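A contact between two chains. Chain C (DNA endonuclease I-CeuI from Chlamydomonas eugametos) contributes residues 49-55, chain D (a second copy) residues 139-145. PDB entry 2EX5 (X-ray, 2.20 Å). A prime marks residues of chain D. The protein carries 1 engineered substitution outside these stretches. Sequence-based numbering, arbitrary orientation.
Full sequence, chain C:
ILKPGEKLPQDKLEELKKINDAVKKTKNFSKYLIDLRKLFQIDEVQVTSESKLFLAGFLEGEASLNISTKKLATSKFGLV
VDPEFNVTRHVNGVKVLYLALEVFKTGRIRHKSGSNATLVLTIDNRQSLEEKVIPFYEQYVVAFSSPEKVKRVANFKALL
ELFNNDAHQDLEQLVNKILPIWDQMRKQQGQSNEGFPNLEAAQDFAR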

# COMPACT_ATOMS: atom_id res chain seq x y z
N SER C 49 6.82 -13.25 -15.30
CA SER C 49 6.12 -12.12 -15.87
C SER C 49 4.98 -11.73 -14.91
O SER C 49 4.68 -10.55 -14.72
N GLU C 50 4.31 -12.75 -14.43
CA GLU C 50 3.21 -12.73 -13.47
C GLU C 50 3.58 -12.10 -12.07
O GLU C 50 2.79 -11.30 -11.52
N SER C 51 4.73 -12.50 -11.53
CA SER C 51 5.09 -12.07 -10.21
C SER C 51 5.64 -10.62 -10.21
O SER C 51 5.55 -9.95 -9.21
N LYS C 52 6.14 -10.17 -11.36
CA LYS C 52 6.48 -8.83 -11.69
C LYS C 52 5.32 -7.83 -11.79
O LYS C 52 5.44 -6.63 -11.36
N LEU C 53 4.22 -8.29 -12.38
CA LEU C 53 3.03 -7.48 -12.47
C LEU C 53 2.45 -7.30 -11.09
O LEU C 53 1.87 -6.31 -10.84
N PHE C 54 2.49 -8.34 -10.25
CA PHE C 54 2.04 -8.33 -8.86
C PHE C 54 2.98 -7.35 -8.07
O PHE C 54 2.50 -6.52 -7.33
N LEU C 55 4.29 -7.37 -8.30
CA LEU C 55 5.12 -6.48 -7.61
C LEU C 55 4.81 -5.04 -8.08
O LEU C 55 4.86 -4.15 -7.26
N GLN D 139 -7.41 -16.56 -6.71
CA GLN D 139 -6.93 -16.65 -8.08
C GLN D 139 -5.68 -15.79 -8.30
O GLN D 139 -4.71 -16.27 -8.93
N TYR D 140 -5.64 -14.56 -7.78
CA TYR D 140 -4.53 -13.70 -8.18
C TYR D 140 -3.67 -13.20 -7.07
O TYR D 140 -2.61 -12.72 -7.36
N VAL D 141 -4.15 -13.28 -5.83
CA VAL D 141 -3.33 -12.82 -4.72
C VAL D 141 -2.52 -13.92 -4.01
O VAL D 141 -1.40 -13.72 -3.68
N VAL D 142 -3.11 -15.06 -3.77
CA VAL D 142 -2.60 -15.97 -2.71
C VAL D 142 -1.18 -16.53 -2.97
O VAL D 142 -0.36 -16.65 -2.06
N ALA D 143 -0.92 -16.85 -4.24
CA ALA D 143 0.36 -17.34 -4.68
C ALA D 143 1.53 -16.43 -4.28
O ALA D 143 2.61 -16.94 -3.85
N PHE D 144 1.33 -15.11 -4.41
CA PHE D 144 2.41 -14.16 -4.11
C PHE D 144 2.34 -13.46 -2.75
O PHE D 144 3.15 -12.59 -2.46
N SER D 145 1.39 -13.86 -1.92
CA SER D 145 0.98 -13.07 -0.77
C SER D 145 1.70 -13.61 0.49
O SER D 145 2.24 -14.75 0.49

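Two aromatic residues can account for most of the surface buried between two segments without a single hydrogen bond between the segments that carry them, and the contact between chain C and its second copy in I-CeuI is a compact example. The stretches bury 272 Å² between them, and most of it belongs to Phe54 and Phe144′, which lose 96 and 106 Å² respectively. These are also the residues whose CA-to-CB bonds point toward the opposing stretch.

The chain C stretch is helical throughout, with the amide of Phe54 hydrogen-bonded to the carbonyl of Glu50 (N to O, 3.2 Å), so that Glu50, Ser51 and Phe54 come round to a common side. In chain D, the hydrogen bond from Phe144′ N to Val141′ O (3.1 Å) closes a turn that presents the second ring. Phe54 takes a t rotamer (chi1 176°, chi2 93°), whereas Phe144′ is m, with chi1 at -44°.

The rings neither stack squarely nor meet edge to face. Their centroids lie 5.0 Å apart with planes inclined at 35°, and Phe54 CD1 approaches Phe144′ CD2 to 3.5 Å. What makes the pair instructive is its reciprocity: each residue offers its own CB to the face of the other's ring. Phe144′ CB sits 3.4 Å from the centroid of the Phe54 ring, only 6° off the normal, and Phe54 CB lies 4.3 Å from the centroid of the Phe144′ ring at 23° off the normal. Both are CH-pi contacts, each over a ring face.

Smaller contributions surround this centre. Ser51, in the p rotamer, brings CB to within 3.5 Å of Phe144′ CE1; its OG hydrogen-bonds to a residue just outside the stretches. Glu50 also meets the end of the Phe144′ ring, its CB lying 4.1 Å from CZ, while its carboxylate oxygens lie farther from the ring than CB does. Around Phe54, Val141′ in the t rotamer adds an apolar contact, its CG1 standing 4.2 Å from Phe54 CE1. The carbonyl oxygen of Tyr140′ lies 4.2 Å from Phe54 CD1, although the tyrosine side chain itself remains at a distance.

No hydrogen bond crosses between the stretches. The CA-to-CB bond of Lys52 points away from the other stretch, and its NZ finds a hydrogen-bonding partner just outside the stretches, while Ser145′ OG is satisfied elsewhere in the structure. The general lesson is that two phenylalanines, each setting its CB over the other's ring, can supply most of a contact that no hydrogen bond crosses.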

# COMPACT_ATOMS: atom_id res chain seq x y z
CB SER C 49 5.42 -12.54 -17.18
OG SER C 49 6.32 -12.73 -18.26
CB GLU C 50 2.86 -14.13 -13.18
CG GLU C 50 1.45 -14.48 -13.38
CD GLU C 50 1.27 -15.23 -14.68
OE1 GLU C 50 2.20 -15.20 -15.56
OE2 GLU C 50 0.20 -15.88 -14.79
CB SER C 51 5.95 -13.11 -9.49
OG SER C 51 7.15 -13.13 -10.12
CB LYS C 52 7.23 -8.85 -12.99
CG LYS C 52 8.60 -9.48 -12.82
CD LYS C 52 9.61 -8.86 -13.73
CE LYS C 52 10.32 -9.85 -14.60
NZ LYS C 52 9.21 -10.49 -15.28
CB LEU C 53 1.96 -8.10 -13.43
CG LEU C 53 1.68 -7.78 -14.92
CD1 LEU C 53 2.56 -6.79 -15.55
CD2 LEU C 53 1.52 -9.05 -15.90
CB PHE C 54 2.06 -9.74 -8.23
CG PHE C 54 1.68 -9.79 -6.71
CD1 PHE C 54 0.37 -10.02 -6.31
CD2 PHE C 54 2.63 -9.55 -5.72
CE1 PHE C 54 -0.01 -10.07 -4.94
CE2 PHE C 54 2.27 -9.56 -4.40
CZ PHE C 54 0.97 -9.83 -4.02
CB LEU C 55 6.56 -6.83 -7.83
CG LEU C 55 7.72 -5.94 -7.35
CD1 LEU C 55 7.67 -5.88 -5.76
CD2 LEU C 55 9.07 -6.42 -7.87
CB GLN D 139 -8.08 -16.40 -9.10
CG GLN D 139 -9.10 -17.60 -9.03
CD GLN D 139 -10.51 -17.33 -9.58
OE1 GLN D 139 -11.52 -18.03 -9.16
NE2 GLN D 139 -10.62 -16.33 -10.52
CB TYR D 140 -4.97 -12.49 -9.00
CG TYR D 140 -5.66 -12.83 -10.26
CD1 TYR D 140 -7.01 -13.15 -10.25
CD2 TYR D 140 -5.00 -12.77 -11.46
CE1 TYR D 140 -7.68 -13.45 -11.40
CE2 TYR D 140 -5.66 -13.07 -12.65
CZ TYR D 140 -6.99 -13.43 -12.58
OH TYR D 140 -7.67 -13.75 -13.71
CB VAL D 141 -4.15 -12.00 -3.66
CG1 VAL D 141 -3.23 -11.43 -2.60
CG2 VAL D 141 -4.94 -10.90 -4.30
CB VAL D 142 -3.69 -17.09 -2.48
CG1 VAL D 142 -3.08 -18.42 -2.12
CG2 VAL D 142 -4.74 -16.57 -1.43
CB ALA D 143 0.35 -17.53 -6.16
CB PHE D 144 2.34 -13.07 -5.16
CG PHE D 144 2.13 -13.57 -6.58
CD1 PHE D 144 3.16 -14.18 -7.27
CD2 PHE D 144 0.93 -13.39 -7.19
CE1 PHE D 144 2.98 -14.66 -8.58
CE2 PHE D 144 0.75 -13.87 -8.54
CZ PHE D 144 1.78 -14.47 -9.20
CB SER D 145 -0.56 -13.12 -0.68
OG SER D 145 -1.14 -12.68 0.54